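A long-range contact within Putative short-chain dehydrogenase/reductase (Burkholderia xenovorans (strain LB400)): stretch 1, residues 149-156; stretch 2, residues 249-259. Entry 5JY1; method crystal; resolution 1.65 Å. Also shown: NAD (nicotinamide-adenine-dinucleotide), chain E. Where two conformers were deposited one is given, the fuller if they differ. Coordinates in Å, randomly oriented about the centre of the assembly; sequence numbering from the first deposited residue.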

# COMPACT_ATOMS: atom_id res chain seq x y z
N PHE A 149 11.26 8.47 11.00
CA PHE A 149 12.02 7.70 10.03
C PHE A 149 11.72 6.22 10.20
O PHE A 149 11.85 5.67 11.30
CB PHE A 149 13.52 7.95 10.18
CG PHE A 149 13.98 9.22 9.52
CD1 PHE A 149 14.33 9.23 8.18
CD2 PHE A 149 14.03 10.41 10.23
CE1 PHE A 149 14.74 10.40 7.56
CE2 PHE A 149 14.45 11.58 9.61
CZ PHE A 149 14.81 11.58 8.28
N TYR A 150 11.31 5.57 9.11
CA TYR A 150 11.17 4.12 9.14
C TYR A 150 12.10 3.58 8.07
O TYR A 150 13.13 4.20 7.79
CB TYR A 150 9.69 3.70 8.99
CG TYR A 150 9.08 3.74 7.60
CD1 TYR A 150 8.85 4.95 6.95
CD2 TYR A 150 8.69 2.56 6.97
CE1 TYR A 150 8.27 4.97 5.68
CE2 TYR A 150 8.12 2.58 5.72
CZ TYR A 150 7.91 3.78 5.08
OH TYR A 150 7.35 3.77 3.83
N SER A 151 11.80 2.42 7.48
CA SER A 151 12.75 1.82 6.56
C SER A 151 12.03 0.97 5.53
O SER A 151 11.01 0.33 5.83
CB SER A 151 13.79 0.97 7.31
OG SER A 151 14.65 0.31 6.38
N ILE A 152 12.60 0.94 4.33
CA ILE A 152 12.16 0.00 3.29
C ILE A 152 12.25 -1.44 3.78
O ILE A 152 11.51 -2.30 3.28
CB ILE A 152 13.00 0.22 2.01
CG1 ILE A 152 12.45 -0.61 0.85
CG2 ILE A 152 14.45 -0.15 2.24
CD1 ILE A 152 13.14 -0.32 -0.45
N ASP A 153 13.12 -1.72 4.76
CA ASP A 153 13.21 -3.08 5.31
C ASP A 153 11.89 -3.54 5.92
O ASP A 153 11.62 -4.75 5.96
CB ASP A 153 14.31 -3.15 6.38
CG ASP A 153 15.72 -3.11 5.80
OD1 ASP A 153 15.90 -3.11 4.56
OD2 ASP A 153 16.66 -3.10 6.62
N THR A 154 11.06 -2.61 6.42
CA THR A 154 9.76 -2.99 6.98
C THR A 154 8.81 -3.50 5.92
O THR A 154 7.82 -4.16 6.25
CB THR A 154 9.07 -1.82 7.69
OG1 THR A 154 8.66 -0.85 6.71
CG2 THR A 154 9.99 -1.17 8.68
N GLU A 155 9.07 -3.15 4.66
CA GLU A 155 8.21 -3.53 3.55
C GLU A 155 8.72 -4.75 2.80
O GLU A 155 7.91 -5.50 2.24
CB GLU A 155 8.06 -2.33 2.60
CG GLU A 155 7.27 -1.19 3.25
CD GLU A 155 7.57 0.19 2.71
OE1 GLU A 155 8.60 0.38 2.03
OE2 GLU A 155 6.77 1.11 3.01
N THR A 156 10.03 -4.97 2.78
CA THR A 156 10.58 -6.17 2.18
C THR A 156 10.74 -7.30 3.18
O THR A 156 11.05 -8.43 2.77
CB THR A 156 11.95 -5.91 1.53
OG1 THR A 156 12.91 -5.59 2.54
CG2 THR A 156 11.87 -4.74 0.55
N GLU A 249 1.51 10.55 5.89
CA GLU A 249 2.05 9.91 4.71
C GLU A 249 3.39 9.24 5.00
O GLU A 249 4.08 9.58 5.96
CB GLU A 249 2.22 10.93 3.59
CG GLU A 249 0.92 11.28 2.88
CD GLU A 249 0.39 10.11 2.07
OE1 GLU A 249 0.70 10.03 0.86
OE2 GLU A 249 -0.31 9.25 2.64
N THR A 250 3.73 8.28 4.15
CA THR A 250 5.05 7.67 4.10
C THR A 250 5.67 8.03 2.76
O THR A 250 5.00 7.98 1.74
CB THR A 250 4.96 6.14 4.24
OG1 THR A 250 3.97 5.64 3.33
CG2 THR A 250 4.59 5.75 5.66
N LEU A 251 6.94 8.44 2.77
CA LEU A 251 7.61 8.81 1.53
C LEU A 251 8.97 8.12 1.48
O LEU A 251 9.76 8.23 2.42
CB LEU A 251 7.77 10.33 1.39
CG LEU A 251 8.30 10.78 0.02
CD1 LEU A 251 7.25 10.59 -1.07
CD2 LEU A 251 8.77 12.24 0.09
N HIS A 252 9.23 7.41 0.38
CA HIS A 252 10.53 6.82 0.18
C HIS A 252 11.48 7.84 -0.43
O HIS A 252 11.15 8.45 -1.46
CB HIS A 252 10.42 5.59 -0.74
CG HIS A 252 9.56 4.51 -0.17
ND1 HIS A 252 8.19 4.50 -0.31
CD2 HIS A 252 9.88 3.41 0.57
CE1 HIS A 252 7.70 3.43 0.31
NE2 HIS A 252 8.70 2.76 0.84
N VAL A 253 12.65 8.01 0.19
CA VAL A 253 13.68 8.93 -0.31
C VAL A 253 14.95 8.11 -0.51
O VAL A 253 15.83 8.07 0.35
CB VAL A 253 13.90 10.11 0.66
CG1 VAL A 253 14.85 11.14 0.03
CG2 VAL A 253 12.57 10.78 0.98
N ASP A 254 15.03 7.44 -1.68
CA ASP A 254 15.91 6.29 -1.80
C ASP A 254 16.36 6.06 -3.23
O ASP A 254 16.78 4.95 -3.57
CB ASP A 254 15.19 4.99 -1.31
CG ASP A 254 13.88 4.72 -2.06
OD1 ASP A 254 13.54 5.49 -2.98
OD2 ASP A 254 13.18 3.74 -1.72
N GLY A 255 16.30 7.08 -4.09
CA GLY A 255 16.68 6.89 -5.47
C GLY A 255 15.74 5.99 -6.24
O GLY A 255 16.09 5.54 -7.33
N GLY A 256 14.57 5.69 -5.68
CA GLY A 256 13.63 4.79 -6.31
C GLY A 256 13.74 3.34 -5.89
O GLY A 256 13.03 2.50 -6.46
N LEU A 257 14.59 3.01 -4.91
CA LEU A 257 14.83 1.61 -4.54
C LEU A 257 13.55 0.86 -4.21
O LEU A 257 13.46 -0.35 -4.48
CB LEU A 257 15.80 1.54 -3.35
CG LEU A 257 16.22 0.13 -2.90
CD1 LEU A 257 17.08 -0.53 -3.95
CD2 LEU A 257 16.94 0.14 -1.56
N HIS A 258 12.54 1.54 -3.66
CA HIS A 258 11.28 0.88 -3.32
C HIS A 258 10.62 0.20 -4.51
O HIS A 258 9.85 -0.75 -4.33
CB HIS A 258 10.32 1.90 -2.70
CG HIS A 258 9.92 2.99 -3.64
ND1 HIS A 258 8.75 2.93 -4.37
CD2 HIS A 258 10.55 4.13 -4.02
CE1 HIS A 258 8.68 3.99 -5.16
NE2 HIS A 258 9.76 4.73 -4.97
N LEU A 259 10.91 0.65 -5.74
CA LEU A 259 10.30 0.01 -6.91
C LEU A 259 10.84 -1.39 -7.14
O LEU A 259 10.06 -2.36 -7.07
CB LEU A 259 10.43 0.92 -8.14
CG LEU A 259 9.59 2.20 -8.15
CD1 LEU A 259 9.99 3.08 -9.35
CD2 LEU A 259 8.10 1.88 -8.18
PA NAD E . 23.71 6.40 12.05
O1A NAD E . 24.09 5.10 12.69
O2A NAD E . 24.71 6.87 11.00
O5B NAD E . 23.49 7.60 13.19
C5B NAD E . 22.78 7.24 14.32
C4B NAD E . 22.85 8.44 15.35
O4B NAD E . 22.10 8.17 16.36
C3B NAD E . 24.32 8.53 15.90
O3B NAD E . 24.77 9.85 15.87
C2B NAD E . 24.18 8.01 17.31
O2B NAD E . 25.30 8.52 18.19
C1B NAD E . 22.99 8.48 17.66
N9A NAD E . 22.44 7.76 18.79
C8A NAD E . 22.55 6.45 19.01
N7A NAD E . 21.93 6.17 20.13
C5A NAD E . 21.43 7.31 20.62
C6A NAD E . 20.71 7.57 21.78
N6A NAD E . 20.19 6.78 22.89
N1A NAD E . 20.32 8.80 22.05
C2A NAD E . 20.64 9.82 21.18
N3A NAD E . 21.36 9.58 20.06
C4A NAD E . 21.75 8.30 19.78
O3 NAD E . 22.22 6.20 11.36
PN NAD E . 21.73 6.58 9.86
O1N NAD E . 22.26 5.54 8.88
O2N NAD E . 22.16 7.98 9.40
O5D NAD E . 20.07 6.45 9.87
C5D NAD E . 19.31 7.47 10.51
C4D NAD E . 17.79 7.10 10.47
O4D NAD E . 17.44 6.71 9.24
C3D NAD E . 17.55 5.89 11.37
O3D NAD E . 16.35 5.97 11.99
C2D NAD E . 17.57 4.70 10.38
O2D NAD E . 16.86 3.56 11.03
C1D NAD E . 16.95 5.18 9.33
N1N NAD E . 17.33 4.51 8.09
C2N NAD E . 18.52 4.78 7.49
C3N NAD E . 18.89 4.13 6.30
C7N NAD E . 20.20 4.43 5.62
O7N NAD E . 20.43 4.00 4.50
N7N NAD E . 21.18 5.20 6.28
C4N NAD E . 18.04 3.21 5.75
C5N NAD E . 16.86 2.93 6.35
C6N NAD E . 16.50 3.59 7.53

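Contacts between segments distant in sequence often depend on side chains whose conformations are fixed at both ends, and this short-chain dehydrogenase/reductase offers a compact example. A loop running into a helix (149-156) meets a strand, 250-253, and the turns that follow it. No backbone hydrogen bond joins the two; the CA atoms of Ile152 and His258 approach to 6.7 Å, those of Tyr150 and Thr250 only to 8.7 Å, so side chains must bridge the gap.

The polar bridge centres on Glu155. With chi1 m and chi2 t, its chain extends until OE1 lies near the plane of the His252 ring, at its edge, and accepts a hydrogen bond from His252 NE2 at 2.7 Å. The angle at the hydrogen, 171°, is nearly linear. His252 starts sideways from its CA, but its m rotamer brings the imidazole end nearer, while ND1 is hydrogen-bonded elsewhere in the structure. The second carboxylate oxygen is also engaged: Tyr150 OH donates to Glu155 OE2 at 2.8 Å. Tyr150, chi1 p, points toward the strand, and its OH also packs 3.4 Å from Thr250 CB. Both carboxylate oxygens are thus held, one across the interface and one within the first stretch.

The second cluster is apolar. Ile152, t at both chi angles, is fully extended, which carries CD1 to 4.0 Å from Leu257 CG and 3.6 Å from His258 CA. The receiving surface is shaped by Asp254, whose p rotamer turns its carboxylate back onto the following backbone: OD1 accepts from Gly256 N at 2.9 Å and OD2 from His258 N at 3.0 Å. Gly256, at phi 93°, allows a turn in which a CB would jam against the preceding carbonyl. On the other side of the contact, Ser151 OG, with chi1 t, caps Asp153 N at 3.0 Å, anchoring the backbone around Ile152.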